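Local coordinates for flavohemoglobin (Malassezia yamatoensis, PDB 6O0A), which binds heme and FAD and, as a flavohemoglobin required for nitric oxide resistance, probably detoxifies nitric oxide by passing electrons from the flavin to the heme, at residues I236-D241 with E245-F250; E97-V102 with W148-A153. All blocks are in the same frame, centred on the assembly; numbering follows the deposited sequence. Where two conformers were deposited one is given.

Contact 1 of 2, residues I236-D241 with E245-F250; sequences IAIKLD and EMTTIF. With FAD (flavin-adenine dinucleotide), chain B.
With chi1 at 47°, Thr247 sets OG1 between its own backbone N and carbonyl carbon, where the hydroxyl meets the chain at Asp241, while CG2 lies between FAD O1P and Ile238. Asp241 N donates to Thr247 OG1 (2.9 Å, 164° at the hydrogen), and the same hydroxyl donates to FAD O1P at 2.7 Å, so that one side chain ties the loop that follows the strand to the pyrophosphate. Ile238 meets the helix at two points about a turn apart: its CG2 branch lies 3.6 Å from Thr247 CG2, and its CD1 reaches CB of Phe250, the two side chains crossing at about a right angle. A water accepts from Thr248 N and donates to Asp241 O. The phosphates sit at the start of the helical segment, where the successive backbone N atoms of Glu245, Met246 and Thr247 each donate to a phosphate oxygen, Met246 N to O2P at 2.8 Å; the helix dipole would probably add to this hold. FAD O3B, on the ribose, donates to Asp241 OD2 (2.7 Å). Lys239 N gives an almost straight bond to flavin O2 (2.9 Å, 176°), and flavin N3 donates to Ala237 O. Such a strand edge and helix N-terminus gripping flavin and pyrophosphate are typical of the FAD-binding barrel of the ferredoxin reductase-like family.

Contact 2 of 2, residues E97-V102 with W148-A153; sequences EMLSRV and WLLARA. With HEM (protoporphyrin IX containing Fe), chain C.
Leu99 meets both Leu150 and Ala153, one methyl to each. Its CD2 presses on Leu150 CD1 at 3.4 Å, tighter than usual for two carbons, and the two side chains run obliquely past each other; its CD1 sits 3.8 Å from Ala153 CB. Leu150 puts CG opposite its backbone N (chi1 180°), which carries the forked end across to Leu99, and its two branches divide the work: CD1 takes Leu99, whereas CD2 lies 3.5 Å from the heme methyl CMB. No hydrogen bond joins the segments, and the junction is wholly apolar and buried. These two helices belong to the globin domain, and between them they line one edge of its heme pocket. Val102 lays CG2 against the heme methyl CMA at 3.5 Å and CG1 against the ring carbon C4A at 3.8 Å, and Ala151 borders the vinyl carbon CBB. On the exposed side of helix 96-108, Arg101 bends at chi3 (65°) and donates through NE to the propionate oxygen O2A of the heme (3.0 Å, 151°), which lies at the edge of the guanidinium and in its plane. Further out, Ile80 and Phe83 of helix 75-89 pack against Leu150, Leu154 and Leu157, further along helix 137-163, also touch Leu99, and Phe94 touches both Leu99 and Ala153.

Overall arrangement
The two contacts belong to different cofactors and lie on opposite sides of the centre of the chain, with their own centres 29 Å apart and their nearest atoms about 17 Å apart. Contact 2 borders the heme, contact 1 the FAD, and contact 2 closes along the chain before contact 1 opens. The cofactors bridge much of the gap between them: the flavin methyl C8M of FAD comes within 6.0 Å of the heme propionate oxygen O1A. The side chain of Phe250 in contact 1 is about 12 Å from the heme, and Glu245 there is salt-bridged to Arg64, next to Ser63 and Ser65, which hydrogen-bond to heme and FAD respectively. The close approach of the cofactors is consistent with electron transfer from flavin to heme, as in other flavohemoglobins.

Contact 1 of 2, residues I236-D241 with E245-F250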
loop_
_atom_site.group_PDB
_atom_site.type_symbol
_atom_site.label_atom_id
_atom_site.label_comp_id
_atom_site.label_asym_id
_atom_site.label_seq_id
_atom_site.Cartn_x
_atom_site.Cartn_y
_atom_site.Cartn_z
ATOM N N ILE A 236 -2.507 15.205 -2.905
ATOM C CA ILE A 236 -1.859 14.335 -1.931
ATOM C C ILE A 236 -1.260 15.201 -0.827
ATOM O O ILE A 236 -0.935 16.375 -1.037
ATOM C CB ILE A 236 -0.758 13.449 -2.570
ATOM C CG1 ILE A 236 0.332 14.340 -3.194
ATOM C CG2 ILE A 236 -1.371 12.510 -3.611
ATOM C CD1 ILE A 236 1.502 13.540 -3.802
ATOM N N ALA A 237 -1.110 14.615 0.360
ATOM C CA ALA A 237 -0.456 15.274 1.488
ATOM C C ALA A 237 0.728 14.426 1.915
ATOM O O ALA A 237 0.556 13.266 2.311
ATOM C CB ALA A 237 -1.430 15.466 2.664
ATOM N N ILE A 238 1.926 15.001 1.825
ATOM C CA ILE A 238 3.170 14.272 2.021
ATOM C C ILE A 238 3.777 14.688 3.356
ATOM O O ILE A 238 4.067 15.869 3.574
ATOM C CB ILE A 238 4.147 14.537 0.866
ATOM C CG1 ILE A 238 3.518 14.140 -0.476
ATOM C CG2 ILE A 238 5.486 13.798 1.107
ATOM C CD1 ILE A 238 4.448 14.376 -1.705
ATOM N N LYS A 239 4.002 13.712 4.228
ATOM C CA LYS A 239 4.725 13.936 5.469
ATOM C C LYS A 239 6.208 13.696 5.240
ATOM O O LYS A 239 6.591 12.685 4.637
ATOM C CB LYS A 239 4.213 13.003 6.560
ATOM C CG LYS A 239 4.899 13.199 7.894
ATOM C CD LYS A 239 4.155 12.461 8.981
ATOM C CE LYS A 239 4.740 12.790 10.349
ATOM N NZ LYS A 239 3.807 12.384 11.433
ATOM N N LEU A 240 7.040 14.607 5.743
ATOM C CA LEU A 240 8.483 14.459 5.582
ATOM C C LEU A 240 8.985 13.272 6.390
ATOM O O LEU A 240 8.708 13.156 7.588
ATOM C CB LEU A 240 9.203 15.743 6.017
ATOM C CG LEU A 240 10.722 15.705 5.859
ATOM C CD1 LEU A 240 11.052 15.549 4.378
ATOM C CD2 LEU A 240 11.385 16.953 6.454
ATOM N N ASP A 241 9.715 12.369 5.724
ATOM C CA ASP A 241 10.470 11.348 6.424
ATOM C C ASP A 241 11.913 11.825 6.458
ATOM O O ASP A 241 12.573 11.838 5.408
ATOM C CB ASP A 241 10.357 9.994 5.722
ATOM C CG ASP A 241 11.112 8.874 6.450
ATOM O OD1 ASP A 241 11.906 9.166 7.374
ATOM O OD2 ASP A 241 10.917 7.690 6.080
ATOM N N GLU A 245 14.496 9.094 1.259
ATOM C CA GLU A 245 15.172 9.780 0.167
ATOM C C GLU A 245 14.263 10.754 -0.586
ATOM O O GLU A 245 14.710 11.848 -0.966
ATOM C CB GLU A 245 15.757 8.754 -0.808
ATOM C CG GLU A 245 16.504 9.421 -1.944
ATOM C CD GLU A 245 17.451 8.494 -2.661
ATOM O OE1 GLU A 245 17.229 7.257 -2.686
ATOM O OE2 GLU A 245 18.437 9.023 -3.199
ATOM N N MET A 246 12.994 10.403 -0.808
ATOM C CA MET A 246 12.195 11.147 -1.777
ATOM C C MET A 246 11.271 12.197 -1.167
ATOM O O MET A 246 10.909 13.140 -1.876
ATOM C CB MET A 246 11.358 10.194 -2.643
ATOM C CG MET A 246 12.195 9.211 -3.487
ATOM S SD MET A 246 13.459 10.043 -4.476
ATOM C CE MET A 246 12.485 11.087 -5.538
ATOM N N THR A 247 10.861 12.087 0.104
ATOM C CA THR A 247 9.901 13.092 0.573
ATOM C C THR A 247 10.518 14.486 0.631
ATOM O O THR A 247 9.834 15.468 0.323
ATOM C CB THR A 247 9.286 12.718 1.935
ATOM O OG1 THR A 247 10.300 12.315 2.845
ATOM C CG2 THR A 247 8.277 11.601 1.765
ATOM N N THR A 248 11.808 14.607 0.967
ATOM C CA THR A 248 12.430 15.922 0.888
ATOM C C THR A 248 12.395 16.457 -0.541
ATOM O O THR A 248 12.161 17.657 -0.747
ATOM C CB THR A 248 13.857 15.876 1.442
ATOM O OG1 THR A 248 14.379 17.208 1.520
ATOM C CG2 THR A 248 14.765 15.003 0.580
ATOM N N ILE A 249 12.582 15.584 -1.538
ATOM C CA ILE A 249 12.568 16.014 -2.930
ATOM C C ILE A 249 11.169 16.442 -3.356
ATOM O O ILE A 249 10.996 17.500 -3.974
ATOM C CB ILE A 249 13.154 14.898 -3.821
ATOM C CG1 ILE A 249 14.656 14.780 -3.536
ATOM C CG2 ILE A 249 12.917 15.216 -5.293
ATOM C CD1 ILE A 249 15.337 13.582 -4.173
ATOM N N PHE A 250 10.144 15.657 -3.003
ATOM C CA PHE A 250 8.778 16.038 -3.345
ATOM C C PHE A 250 8.384 17.349 -2.662
ATOM O O PHE A 250 7.757 18.211 -3.280
ATOM C CB PHE A 250 7.795 14.930 -2.946
ATOM C CG PHE A 250 7.942 13.659 -3.731
ATOM C CD1 PHE A 250 7.989 13.674 -5.120
ATOM C CD2 PHE A 250 7.983 12.431 -3.074
ATOM C CE1 PHE A 250 8.102 12.481 -5.843
ATOM C CE2 PHE A 250 8.113 11.244 -3.786
ATOM C CZ PHE A 250 8.169 11.266 -5.166
HETATM P PA FAD B . 12.215 6.086 1.883
HETATM O O1A FAD B . 13.392 6.554 1.112
HETATM O O2A FAD B . 11.307 5.127 1.164
HETATM O O5B FAD B . 12.698 5.419 3.251
HETATM C C5B FAD B . 11.757 4.709 4.077
HETATM C C4B FAD B . 12.553 4.157 5.233
HETATM O O4B FAD B . 13.594 3.296 4.718
HETATM C C3B FAD B . 13.292 5.195 6.058
HETATM O O3B FAD B . 12.466 5.775 7.065
HETATM C C2B FAD B . 14.417 4.363 6.681
HETATM O O2B FAD B . 13.978 3.668 7.843
HETATM C C1B FAD B . 14.731 3.358 5.564
HETATM N N9A FAD B . 15.892 3.721 4.758
HETATM C C8A FAD B . 15.967 4.735 3.843
HETATM N N7A FAD B . 17.154 4.887 3.308
HETATM C C5A FAD B . 17.916 3.905 3.921
HETATM C C6A FAD B . 19.283 3.583 3.842
HETATM N N6A FAD B . 20.153 4.230 3.056
HETATM N N1A FAD B . 19.738 2.577 4.622
HETATM C C2A FAD B . 18.874 1.936 5.415
HETATM N N3A FAD B . 17.565 2.156 5.581
HETATM C C4A FAD B . 17.148 3.165 4.807
HETATM N N1 FAD B . 2.955 8.878 2.923
HETATM C C2 FAD B . 2.437 10.117 3.179
HETATM O O2 FAD B . 3.116 11.014 3.697
HETATM N N3 FAD B . 1.110 10.383 2.849
HETATM C C4 FAD B . 0.229 9.495 2.258
HETATM O O4 FAD B . -0.920 9.841 1.983
HETATM C C4X FAD B . 0.788 8.191 1.990
HETATM N N5 FAD B . 0.020 7.292 1.434
HETATM C C5X FAD B . 0.564 6.037 1.177
HETATM C C6 FAD B . -0.246 5.060 0.597
HETATM C C7 FAD B . 0.253 3.792 0.307
HETATM C C7M FAD B . -0.659 2.746 -0.283
HETATM C C8 FAD B . 1.599 3.499 0.586
HETATM C C8M FAD B . 2.186 2.153 0.253
HETATM C C9 FAD B . 2.404 4.468 1.175
HETATM C C9A FAD B . 1.898 5.727 1.485
HETATM N N10 FAD B . 2.693 6.725 2.090
HETATM C C10 FAD B . 2.165 7.970 2.359
HETATM C "C1'" FAD B . 4.120 6.488 2.360
HETATM C "C2'" FAD B . 5.008 6.881 1.184
HETATM O "O2'" FAD B . 4.701 6.056 0.059
HETATM C "C3'" FAD B . 6.499 6.768 1.518
HETATM O "O3'" FAD B . 6.769 5.461 2.022
HETATM C "C4'" FAD B . 6.972 7.799 2.542
HETATM O "O4'" FAD B . 6.560 9.097 2.107
HETATM C "C5'" FAD B . 8.470 7.758 2.765
HETATM O "O5'" FAD B . 9.132 8.027 1.508
HETATM P P FAD B . 10.665 8.470 1.560
HETATM O O1P FAD B . 10.918 9.782 2.216
HETATM O O2P FAD B . 11.165 8.436 0.143
HETATM O O3P FAD B . 11.388 7.336 2.414
HETATM O O HOH W 1 13.273 12.812 2.785
#

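Contact 2 of 2, residues E97-V102 with W148-A153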
loop_
_atom_site.group_PDB
_atom_site.type_symbol
_atom_site.label_atom_id
_atom_site.label_comp_id
_atom_site.label_asym_id
_atom_site.label_seq_id
_atom_site.Cartn_x
_atom_site.Cartn_y
_atom_site.Cartn_z
ATOM N N GLU A 97 -6.353 -11.767 -0.844
ATOM C CA GLU A 97 -6.010 -10.470 -0.266
ATOM C C GLU A 97 -4.583 -10.073 -0.609
ATOM O O GLU A 97 -4.325 -8.931 -1.010
ATOM C CB GLU A 97 -6.192 -10.492 1.250
ATOM C CG GLU A 97 -7.628 -10.467 1.720
ATOM C CD GLU A 97 -7.742 -10.055 3.172
ATOM O OE1 GLU A 97 -6.764 -9.486 3.707
ATOM O OE2 GLU A 97 -8.808 -10.298 3.776
ATOM N N MET A 98 -3.634 -11.003 -0.450
ATOM C CA MET A 98 -2.250 -10.690 -0.785
ATOM C C MET A 98 -2.103 -10.416 -2.273
ATOM O O MET A 98 -1.428 -9.458 -2.671
ATOM C CB MET A 98 -1.321 -11.829 -0.364
ATOM C CG MET A 98 0.148 -11.498 -0.570
ATOM S SD MET A 98 1.255 -12.869 -0.176
ATOM C CE MET A 98 0.963 -13.947 -1.581
ATOM N N LEU A 99 -2.731 -11.248 -3.110
ATOM C CA LEU A 99 -2.613 -11.074 -4.553
ATOM C C LEU A 99 -3.168 -9.728 -4.989
ATOM O O LEU A 99 -2.580 -9.057 -5.843
ATOM C CB LEU A 99 -3.337 -12.202 -5.284
ATOM C CG LEU A 99 -2.700 -13.585 -5.135
ATOM C CD1 LEU A 99 -3.201 -14.528 -6.220
ATOM C CD2 LEU A 99 -1.196 -13.467 -5.167
ATOM N N SER A 100 -4.303 -9.322 -4.414
ATOM C CA SER A 100 -4.921 -8.070 -4.824
ATOM C C SER A 100 -4.050 -6.885 -4.442
ATOM O O SER A 100 -3.851 -5.967 -5.248
ATOM C CB SER A 100 -6.314 -7.949 -4.203
ATOM O OG SER A 100 -6.910 -6.711 -4.530
ATOM N N ARG A 101 -3.500 -6.901 -3.223
ATOM C CA ARG A 101 -2.634 -5.807 -2.793
ATOM C C ARG A 101 -1.415 -5.695 -3.693
ATOM O O ARG A 101 -1.047 -4.594 -4.122
ATOM C CB ARG A 101 -2.207 -6.009 -1.340
ATOM C CG ARG A 101 -1.464 -4.817 -0.747
ATOM C CD ARG A 101 -0.927 -5.110 0.648
ATOM N NE ARG A 101 0.087 -6.161 0.630
ATOM C CZ ARG A 101 -0.107 -7.404 1.065
ATOM N NH1 ARG A 101 -1.281 -7.759 1.573
ATOM N NH2 ARG A 101 0.880 -8.288 0.999
ATOM N N VAL A 102 -0.780 -6.831 -4.000
ATOM C CA VAL A 102 0.420 -6.819 -4.827
ATOM C C VAL A 102 0.094 -6.372 -6.247
ATOM O O VAL A 102 0.820 -5.564 -6.836
ATOM C CB VAL A 102 1.096 -8.202 -4.814
ATOM C CG1 VAL A 102 2.274 -8.201 -5.768
ATOM C CG2 VAL A 102 1.568 -8.543 -3.399
ATOM N N TRP A 148 5.521 -19.812 -11.087
ATOM C CA TRP A 148 4.713 -19.464 -12.251
ATOM C C TRP A 148 3.219 -19.486 -11.955
ATOM O O TRP A 148 2.461 -18.742 -12.587
ATOM C CB TRP A 148 5.073 -20.372 -13.435
ATOM C CG TRP A 148 6.371 -19.898 -14.037
ATOM C CD1 TRP A 148 7.565 -20.558 -14.058
ATOM C CD2 TRP A 148 6.615 -18.612 -14.625
ATOM N NE1 TRP A 148 8.529 -19.775 -14.654
ATOM C CE2 TRP A 148 7.969 -18.575 -15.009
ATOM C CE3 TRP A 148 5.810 -17.493 -14.879
ATOM C CZ2 TRP A 148 8.538 -17.463 -15.633
ATOM C CZ3 TRP A 148 6.377 -16.393 -15.499
ATOM C CH2 TRP A 148 7.725 -16.385 -15.863
ATOM N N LEU A 149 2.775 -20.301 -10.997
ATOM C CA LEU A 149 1.387 -20.208 -10.555
ATOM C C LEU A 149 1.087 -18.814 -10.032
ATOM O O LEU A 149 0.046 -18.225 -10.352
ATOM C CB LEU A 149 1.109 -21.237 -9.463
ATOM C CG LEU A 149 0.902 -22.683 -9.888
ATOM C CD1 LEU A 149 0.815 -23.559 -8.657
ATOM C CD2 LEU A 149 -0.365 -22.781 -10.712
ATOM N N LEU A 150 1.994 -18.282 -9.216
ATOM C CA LEU A 150 1.812 -16.959 -8.631
ATOM C C LEU A 150 1.950 -15.869 -9.688
ATOM O O LEU A 150 1.131 -14.948 -9.756
ATOM C CB LEU A 150 2.830 -16.779 -7.508
ATOM C CG LEU A 150 2.944 -15.514 -6.663
ATOM C CD1 LEU A 150 1.606 -15.147 -6.079
ATOM C CD2 LEU A 150 3.939 -15.792 -5.561
ATOM N N ALA A 151 2.981 -15.960 -10.529
ATOM C CA ALA A 151 3.159 -14.973 -11.590
ATOM C C ALA A 151 1.944 -14.913 -12.508
ATOM O O ALA A 151 1.489 -13.823 -12.877
ATOM C CB ALA A 151 4.417 -15.292 -12.397
ATOM N N ARG A 152 1.405 -16.071 -12.894
ATOM C CA ARG A 152 0.256 -16.071 -13.795
ATOM C C ARG A 152 -0.958 -15.429 -13.130
ATOM O O ARG A 152 -1.700 -14.679 -13.774
ATOM C CB ARG A 152 -0.069 -17.498 -14.258
ATOM C CG ARG A 152 0.986 -18.096 -15.191
ATOM C CD ARG A 152 0.542 -19.438 -15.759
ATOM N NE ARG A 152 1.661 -20.350 -15.994
ATOM C CZ ARG A 152 1.902 -21.439 -15.268
ATOM N NH1 ARG A 152 2.940 -22.213 -15.559
ATOM N NH2 ARG A 152 1.103 -21.760 -14.258
ATOM N N ALA A 153 -1.172 -15.714 -11.840
ATOM C CA ALA A 153 -2.288 -15.113 -11.112
ATOM C C ALA A 153 -2.153 -13.592 -11.060
ATOM O O ALA A 153 -3.117 -12.864 -11.319
ATOM C CB ALA A 153 -2.357 -15.697 -9.702
HETATM C CHA HEM C . 6.489 -4.948 -4.640
HETATM C CHB HEM C . 5.732 -9.757 -4.947
HETATM C CHC HEM C . 7.237 -9.692 -9.559
HETATM C CHD HEM C . 8.598 -5.066 -9.028
HETATM C C1A HEM C . 6.132 -6.248 -4.329
HETATM C C2A HEM C . 5.593 -6.707 -3.068
HETATM C C3A HEM C . 5.380 -8.026 -3.155
HETATM C C4A HEM C . 5.795 -8.463 -4.473
HETATM C CMA HEM C . 4.816 -8.951 -2.057
HETATM C CAA HEM C . 5.289 -5.805 -1.854
HETATM C CBA HEM C . 3.854 -5.328 -2.062
HETATM C CGA HEM C . 3.470 -4.360 -0.969
HETATM O O1A HEM C . 4.234 -3.395 -0.720
HETATM O O2A HEM C . 2.396 -4.550 -0.347
HETATM C C1B HEM C . 6.063 -10.165 -6.224
HETATM C C2B HEM C . 5.965 -11.516 -6.743
HETATM C C3B HEM C . 6.399 -11.504 -8.018
HETATM C C4B HEM C . 6.761 -10.138 -8.347
HETATM C CMB HEM C . 5.468 -12.708 -5.900
HETATM C CAB HEM C . 6.493 -12.669 -9.035
HETATM C CBB HEM C . 5.876 -13.854 -8.902
HETATM C C1C HEM C . 7.771 -8.441 -9.794
HETATM C C2C HEM C . 8.437 -8.036 -11.005
HETATM C C3C HEM C . 8.817 -6.752 -10.872
HETATM C C4C HEM C . 8.409 -6.321 -9.553
HETATM C CMC HEM C . 8.610 -8.975 -12.221
HETATM C CAC HEM C . 9.597 -5.830 -11.848
HETATM C CBC HEM C . 10.472 -6.309 -12.752
HETATM C C1D HEM C . 8.134 -4.648 -7.798
HETATM C C2D HEM C . 8.325 -3.313 -7.260
HETATM C C3D HEM C . 7.762 -3.272 -6.055
HETATM C C4D HEM C . 7.178 -4.573 -5.775
HETATM C CMD HEM C . 9.077 -2.176 -7.990
HETATM C CAD HEM C . 7.735 -2.041 -5.121
HETATM C CBD HEM C . 8.683 -2.316 -3.957
HETATM C CGD HEM C . 10.124 -2.069 -4.342
HETATM O O1D HEM C . 10.431 -0.993 -4.924
HETATM O O2D HEM C . 10.982 -2.946 -4.044
HETATM N NA HEM C . 6.242 -7.350 -5.164
HETATM N NB HEM C . 6.552 -9.356 -7.226
HETATM N NC HEM C . 7.760 -7.370 -8.921
HETATM N ND HEM C . 7.422 -5.387 -6.873
HETATM FE FE HEM C . 6.739 -7.315 -7.142
#